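Local coordinates for ABC transporter sugar binding protein (Xanthomonas axonopodis pv. citri, PDB 3UOR) that probably binds maltose or related sugars in the periplasm and delivers them to an ABC transporter for uptake, at residues 81-86 with 306-311; 40-45 with 62-67; 35-40 with 86-91. All blocks are in the same frame, centred on the assembly; numbering follows the deposited sequence.

All three contacts lie on one side of the chain's centre and reach the same mixed beta-sheet, where strands 58-64, 30-36, 86-90 and 303-307 run side by side in that order. Contact 2 packs helix 39-52 on strand 58-64, contact 3 pairs strand 30-36 with 86-90, and contact 1 brings 303-307 in from far along the chain. The centres of contacts 2 and 3 are about 7 Å apart, those of 1 and 3 about 13 Å, and those of 1 and 2 about 16 Å. Contacts 2 and 3 share E40, contacts 1 and 3 share V86. Contact 2 closes before contact 1 opens, while the segments of contacts 1 and 3 alternate; the late antiparallel strand 303-307 fits a solute-binding lobe.

Contact 1 (81-86 with 306-311); sequences DGLPDV and VIFKSS
L83, P84 and D85 meet F308 and S311 where the antiparallel strand 303-307 returns to the sheet of this solute-binding fold and pairs with the start of strand 86-90. V86 and I307 form a non-hydrogen-bonded pair, and the bonding comes from their neighbours: F308 N donates to D85 O over 3.2 Å, its donor tilted 26° from the carbonyl plane. The same oxygen takes a CA-H...O contact from I307, and V306 O receives one from V86 CA, so each strand gives one such contact beside the V86-I307 pair.

The apolar part centres on the F308 ring. L83 lays its CD1 methyl over one face, 4.0 Å from the ring centroid, in a CH-pi contact, and the two side chains cross at about a right angle. P84 touches the ring at CE1 through CG, 3.7 Å away, while its carbonyl O lies at the ring edge near CD1. A chi1 of -71° sets F308 CG beside its own backbone N, with one ring face to L83 CD1 and the edge to P84 O. Beyond it the chain folds into a type I turn, F308 to S311, closed by S311 N to F308 O.

The polar part joins that turn to the 81-86 loop, whose first residues, D81 and G82, complete the Schellman motif that ends helix 67-79. Both carboxylate oxygens of D85 are bonded: OD1 by the backbone N of R33 on strand 30-36, OD2 by S311 OG. Water 1 donates to L83 O at 3.1 Å; its approach to the S310 hydroxyl is doubtfully short. The S311 OG to D85 OD2 bond, 3.0 Å long, meets the carboxylate on its anti side, 25° out of plane.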
# COMPACT_ATOMS: atom_id res chain seq x y z
N ASP A 81 -25.22 -16.32 2.25
CA ASP A 81 -26.05 -15.35 1.53
C ASP A 81 -26.35 -14.08 2.35
O ASP A 81 -27.45 -13.53 2.28
CB ASP A 81 -27.35 -16.01 1.10
CG ASP A 81 -28.01 -15.28 -0.06
OD1 ASP A 81 -28.87 -15.90 -0.73
OD2 ASP A 81 -27.68 -14.10 -0.30
N GLY A 82 -25.36 -13.60 3.10
CA GLY A 82 -25.56 -12.44 3.96
C GLY A 82 -24.53 -11.34 3.79
O GLY A 82 -24.16 -10.67 4.76
N LEU A 83 -24.08 -11.15 2.56
CA LEU A 83 -23.12 -10.09 2.23
C LEU A 83 -23.76 -8.71 2.31
O LEU A 83 -24.94 -8.55 2.00
CB LEU A 83 -22.55 -10.29 0.83
CG LEU A 83 -21.74 -11.56 0.56
CD1 LEU A 83 -21.28 -11.58 -0.89
CD2 LEU A 83 -20.55 -11.65 1.52
N PRO A 84 -22.99 -7.70 2.71
CA PRO A 84 -23.52 -6.34 2.73
C PRO A 84 -23.67 -5.83 1.31
O PRO A 84 -23.27 -6.52 0.37
CB PRO A 84 -22.43 -5.56 3.46
CG PRO A 84 -21.18 -6.30 3.13
CD PRO A 84 -21.55 -7.75 3.05
N ASP A 85 -24.24 -4.64 1.14
CA ASP A 85 -24.37 -4.03 -0.18
C ASP A 85 -23.05 -3.42 -0.61
O ASP A 85 -22.56 -3.69 -1.71
CB ASP A 85 -25.44 -2.95 -0.16
CG ASP A 85 -26.75 -3.46 0.40
OD1 ASP A 85 -27.14 -3.04 1.51
OD2 ASP A 85 -27.37 -4.31 -0.27
N VAL A 86 -22.50 -2.59 0.25
CA VAL A 86 -21.23 -1.95 -0.04
C VAL A 86 -20.17 -2.44 0.95
O VAL A 86 -20.46 -2.71 2.12
CB VAL A 86 -21.36 -0.43 -0.01
CG1 VAL A 86 -20.01 0.24 -0.27
CG2 VAL A 86 -22.39 0.00 -1.04
N VAL A 306 -16.43 -1.86 -3.12
CA VAL A 306 -17.12 -2.74 -4.07
C VAL A 306 -18.60 -2.85 -3.73
O VAL A 306 -19.02 -2.58 -2.60
CB VAL A 306 -16.55 -4.18 -4.01
CG1 VAL A 306 -15.07 -4.17 -4.29
CG2 VAL A 306 -16.82 -4.79 -2.65
N ILE A 307 -19.38 -3.25 -4.72
CA ILE A 307 -20.78 -3.58 -4.52
C ILE A 307 -20.88 -5.09 -4.72
O ILE A 307 -20.44 -5.62 -5.75
CB ILE A 307 -21.67 -2.84 -5.54
CG1 ILE A 307 -21.51 -1.32 -5.41
CG2 ILE A 307 -23.14 -3.24 -5.37
CD1 ILE A 307 -22.40 -0.53 -6.37
N PHE A 308 -21.39 -5.81 -3.73
CA PHE A 308 -21.58 -7.24 -3.92
C PHE A 308 -22.78 -7.48 -4.85
O PHE A 308 -23.80 -6.79 -4.74
CB PHE A 308 -21.77 -7.95 -2.59
CG PHE A 308 -20.51 -8.03 -1.78
CD1 PHE A 308 -20.40 -7.33 -0.59
CD2 PHE A 308 -19.44 -8.77 -2.23
CE1 PHE A 308 -19.23 -7.39 0.15
CE2 PHE A 308 -18.27 -8.84 -1.49
CZ PHE A 308 -18.16 -8.15 -0.30
N LYS A 309 -22.65 -8.43 -5.76
CA LYS A 309 -23.68 -8.57 -6.79
C LYS A 309 -24.97 -9.21 -6.28
O LYS A 309 -25.97 -9.24 -6.99
CB LYS A 309 -23.14 -9.24 -8.06
CG LYS A 309 -22.86 -10.70 -7.96
CD LYS A 309 -21.87 -11.11 -9.04
CE LYS A 309 -22.43 -10.93 -10.43
NZ LYS A 309 -21.41 -11.32 -11.45
N SER A 310 -24.96 -9.69 -5.04
CA SER A 310 -26.18 -10.17 -4.38
C SER A 310 -27.04 -9.05 -3.77
O SER A 310 -28.12 -9.30 -3.26
CB SER A 310 -25.84 -11.21 -3.31
OG SER A 310 -24.99 -10.67 -2.31
N SER A 311 -26.54 -7.81 -3.82
CA SER A 311 -27.25 -6.67 -3.24
C SER A 311 -28.54 -6.35 -3.97
O SER A 311 -28.59 -6.46 -5.20
CB SER A 311 -26.34 -5.44 -3.28
OG SER A 311 -27.08 -4.23 -3.26
O HOH W 1 -25.51 -8.64 -1.04

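Contact 2 (40-45 with 62-67); sequences EAEVVA and VQNIPM
V62, A41 and N64 lose the most surface here, where helix 39-52 runs back alongside the end of strand 58-64 in a beta-alpha-beta unit. The short helix and strand segments run nearly antiparallel, at 158°, with their axes 8.0 Å apart at closest approach.

A41 faces N64. Its CB methyl sits against the amide, 3.5 Å from N64 CG, and also touches N64 CB and ND2. The CB of N64 points to the helix, and a chi1 of 180° then carries the amide onward along the strand, past the A41 methyl. ND2 continues to the aliphatic part of E42, which passes it at CG, 3.9 Å away. The OD1 end is spoken for elsewhere: it accepts from the backbone N of G38, the residue that precedes the helix as its N-cap, and so ties the strand to the helix start.

V62 fills the next layer, one turn further along the helix. Its CG1 branch points at the helix, where it meets CG1 of V44 at 4.2 Å and CB of A45 at 4.3 Å, in ordinary van der Waals contact; A41 O is nearer still, at 4.0 Å from V62 CG1. The same helix face also packs on the neighbouring strand 30-36, A41 on A36 and V44 on F34.

The chemistry is therefore mostly that of methyl groups, with the amide of N64 marking the more exposed end. Small alanines let helix and strand lie close; the direct contact is van der Waals, while the polar link from N64 goes to G38 N, just before the helix.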
# COMPACT_ATOMS: atom_id res chain seq x y z
N GLU A 40 -10.96 3.20 9.78
CA GLU A 40 -11.64 3.68 8.59
C GLU A 40 -13.16 3.62 8.76
O GLU A 40 -13.88 4.55 8.39
CB GLU A 40 -11.19 2.93 7.35
CG GLU A 40 -9.90 3.48 6.77
CD GLU A 40 -8.67 3.02 7.53
OE1 GLU A 40 -8.79 2.14 8.41
OE2 GLU A 40 -7.58 3.55 7.24
N ALA A 41 -13.65 2.53 9.35
CA ALA A 41 -15.07 2.39 9.64
C ALA A 41 -15.58 3.53 10.54
O ALA A 41 -16.65 4.08 10.29
CB ALA A 41 -15.35 1.05 10.29
N GLU A 42 -14.82 3.85 11.58
CA GLU A 42 -15.22 4.90 12.52
C GLU A 42 -15.33 6.24 11.81
O GLU A 42 -16.32 6.97 11.96
CB GLU A 42 -14.19 5.05 13.63
CG GLU A 42 -14.01 3.86 14.54
CD GLU A 42 -12.94 4.13 15.59
OE1 GLU A 42 -12.84 5.28 16.07
OE2 GLU A 42 -12.19 3.19 15.93
N VAL A 43 -14.30 6.57 11.04
CA VAL A 43 -14.26 7.83 10.34
C VAL A 43 -15.31 7.89 9.23
O VAL A 43 -16.04 8.87 9.12
CB VAL A 43 -12.86 8.10 9.79
CG1 VAL A 43 -12.83 9.42 9.06
CG2 VAL A 43 -11.86 8.11 10.93
N VAL A 44 -15.40 6.84 8.41
CA VAL A 44 -16.38 6.89 7.32
C VAL A 44 -17.80 7.00 7.87
O VAL A 44 -18.68 7.52 7.20
CB VAL A 44 -16.27 5.72 6.32
CG1 VAL A 44 -16.95 4.46 6.88
CG2 VAL A 44 -16.92 6.10 4.98
N ALA A 45 -18.03 6.51 9.09
CA ALA A 45 -19.36 6.64 9.69
C ALA A 45 -19.71 8.11 9.92
O ALA A 45 -20.87 8.50 9.80
CB ALA A 45 -19.46 5.85 11.00
N VAL A 62 -23.53 1.41 8.84
CA VAL A 62 -22.10 1.13 8.81
C VAL A 62 -21.70 0.15 9.91
O VAL A 62 -21.94 0.39 11.10
CB VAL A 62 -21.26 2.42 8.93
CG1 VAL A 62 -19.78 2.08 8.92
CG2 VAL A 62 -21.57 3.36 7.78
N GLN A 63 -21.10 -0.96 9.51
CA GLN A 63 -20.61 -1.97 10.45
C GLN A 63 -19.10 -1.94 10.44
O GLN A 63 -18.47 -1.97 9.37
CB GLN A 63 -21.10 -3.37 10.05
CG GLN A 63 -22.51 -3.70 10.49
CD GLN A 63 -22.58 -4.09 11.95
OE1 GLN A 63 -22.92 -3.28 12.82
NE2 GLN A 63 -22.25 -5.35 12.24
N ASN A 64 -18.52 -1.89 11.63
CA ASN A 64 -17.07 -1.91 11.80
C ASN A 64 -16.59 -3.32 12.06
O ASN A 64 -16.80 -3.87 13.14
CB ASN A 64 -16.64 -0.99 12.95
CG ASN A 64 -15.13 -0.97 13.17
OD1 ASN A 64 -14.41 -1.89 12.76
ND2 ASN A 64 -14.65 0.08 13.82
N ILE A 65 -15.95 -3.91 11.06
CA ILE A 65 -15.41 -5.25 11.19
C ILE A 65 -13.91 -5.18 11.35
O ILE A 65 -13.25 -4.47 10.60
CB ILE A 65 -15.72 -6.07 9.95
CG1 ILE A 65 -17.20 -5.94 9.64
CG2 ILE A 65 -15.31 -7.52 10.16
CD1 ILE A 65 -17.63 -6.74 8.48
N PRO A 66 -13.36 -5.89 12.34
CA PRO A 66 -11.91 -5.92 12.54
C PRO A 66 -11.24 -6.62 11.37
O PRO A 66 -11.72 -7.66 10.91
CB PRO A 66 -11.75 -6.74 13.82
CG PRO A 66 -13.07 -6.62 14.52
CD PRO A 66 -14.08 -6.61 13.41
N MET A 67 -10.15 -6.06 10.87
CA MET A 67 -9.50 -6.59 9.69
C MET A 67 -9.14 -8.07 9.85
O MET A 67 -9.31 -8.88 8.94
CB MET A 67 -8.27 -5.77 9.34
CG MET A 67 -7.76 -5.95 7.92
SD MET A 67 -8.49 -4.80 6.74
CE MET A 67 -9.82 -5.79 6.07

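Contact 3 (35-40 with 86-91); sequences WAMGKE and VCQLGN
Q88 stretches its side chain straight along strand 30-36, with CG anti to its backbone N (chi1 171°) and the chain extended beyond, which carries the amide past A36 to M37, at the loop before the helix. Its OE1 accepts from M37 N over 2.8 Å, the donor standing 39° out of the amide plane rather than on a lone pair. A36 lies beside the same oxygen, with CB 3.4 Å from OE1. The other end, NE2, donates to water 2, which also bonds M37 O and E40 OE1, and to the hydroxyl of S303, so the amide's orientation is fixed from both ends.

M37 crosses Q88 obliquely, bent at chi2 (81°) so that its CE methyl comes within 3.4 Å of Q88 O. Further back along the strands, W35 and C87 point to the same face of the sheet and touch through W35 CB and C87 SG, while the indole leads away to K73, which it meets in a cation-pi contact.

The backbones pair in parallel: W35 N bonds V86 O, and W35 O takes Q88 N at 2.9 Å. This pairing, with helix 39-52 starting just after strand 30-36, fits the alpha/beta lobe architecture of periplasmic binding proteins.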
# COMPACT_ATOMS: atom_id res chain seq x y z
N TRP A 35 -20.01 -2.45 5.08
CA TRP A 35 -19.00 -2.98 5.99
C TRP A 35 -17.65 -2.32 5.74
O TRP A 35 -17.20 -2.24 4.60
CB TRP A 35 -18.84 -4.48 5.81
CG TRP A 35 -19.99 -5.29 6.24
CD1 TRP A 35 -21.19 -4.84 6.69
CD2 TRP A 35 -20.05 -6.72 6.26
NE1 TRP A 35 -22.01 -5.91 6.99
CE2 TRP A 35 -21.33 -7.07 6.74
CE3 TRP A 35 -19.15 -7.74 5.92
CZ2 TRP A 35 -21.73 -8.40 6.88
CZ3 TRP A 35 -19.55 -9.05 6.07
CH2 TRP A 35 -20.82 -9.37 6.54
N ALA A 36 -17.00 -1.87 6.81
CA ALA A 36 -15.69 -1.24 6.70
C ALA A 36 -14.87 -1.70 7.90
O ALA A 36 -15.42 -2.28 8.83
CB ALA A 36 -15.85 0.26 6.70
N MET A 37 -13.56 -1.46 7.89
CA MET A 37 -12.67 -2.04 8.90
C MET A 37 -11.91 -1.04 9.75
O MET A 37 -11.22 -0.16 9.23
CB MET A 37 -11.64 -2.95 8.24
CG MET A 37 -12.19 -4.25 7.68
SD MET A 37 -12.94 -3.98 6.08
CE MET A 37 -13.14 -5.65 5.48
N GLY A 38 -12.01 -1.18 11.07
CA GLY A 38 -11.20 -0.40 11.99
C GLY A 38 -11.40 1.10 11.93
O GLY A 38 -12.52 1.59 11.77
N LYS A 39 -10.30 1.85 12.08
CA LYS A 39 -10.37 3.30 12.13
C LYS A 39 -11.10 3.86 10.92
O LYS A 39 -11.78 4.88 11.00
CB LYS A 39 -8.97 3.91 12.24
N GLU A 40 -10.96 3.20 9.78
CA GLU A 40 -11.64 3.68 8.59
C GLU A 40 -13.16 3.62 8.76
O GLU A 40 -13.88 4.55 8.39
CB GLU A 40 -11.19 2.93 7.35
CG GLU A 40 -9.90 3.48 6.77
CD GLU A 40 -8.67 3.02 7.53
OE1 GLU A 40 -8.79 2.14 8.41
OE2 GLU A 40 -7.58 3.55 7.24
N VAL A 86 -22.50 -2.59 0.25
CA VAL A 86 -21.23 -1.95 -0.04
C VAL A 86 -20.17 -2.44 0.95
O VAL A 86 -20.46 -2.71 2.12
CB VAL A 86 -21.36 -0.43 -0.01
CG1 VAL A 86 -20.01 0.24 -0.27
CG2 VAL A 86 -22.39 0.00 -1.04
N CYS A 87 -18.95 -2.58 0.48
CA CYS A 87 -17.90 -3.13 1.32
C CYS A 87 -16.53 -2.55 0.98
O CYS A 87 -16.16 -2.42 -0.19
CB CYS A 87 -17.86 -4.65 1.19
SG CYS A 87 -16.79 -5.47 2.39
N GLN A 88 -15.79 -2.22 2.03
CA GLN A 88 -14.38 -1.85 1.90
C GLN A 88 -13.57 -3.14 1.72
O GLN A 88 -13.69 -4.07 2.52
CB GLN A 88 -13.92 -1.14 3.17
CG GLN A 88 -12.43 -0.93 3.22
CD GLN A 88 -11.94 -0.46 4.57
OE1 GLN A 88 -12.72 -0.26 5.50
NE2 GLN A 88 -10.62 -0.28 4.69
N LEU A 89 -12.77 -3.20 0.66
CA LEU A 89 -11.95 -4.39 0.39
C LEU A 89 -10.50 -3.98 0.20
O LEU A 89 -10.19 -3.17 -0.68
CB LEU A 89 -12.44 -5.11 -0.87
CG LEU A 89 -12.76 -6.60 -0.79
CD1 LEU A 89 -13.69 -6.89 0.37
CD2 LEU A 89 -13.38 -7.06 -2.08
N GLY A 90 -9.61 -4.53 1.01
CA GLY A 90 -8.19 -4.38 0.75
C GLY A 90 -7.95 -4.75 -0.71
O GLY A 90 -8.50 -5.74 -1.21
N ASN A 91 -7.16 -3.96 -1.41
CA ASN A 91 -7.15 -4.18 -2.85
C ASN A 91 -6.43 -5.44 -3.34
O ASN A 91 -6.50 -5.76 -4.51
CB ASN A 91 -6.79 -2.90 -3.63
CG ASN A 91 -5.45 -2.38 -3.27
OD1 ASN A 91 -4.64 -3.12 -2.71
ND2 ASN A 91 -5.19 -1.10 -3.57
O HOH W 2 -9.21 -0.17 7.32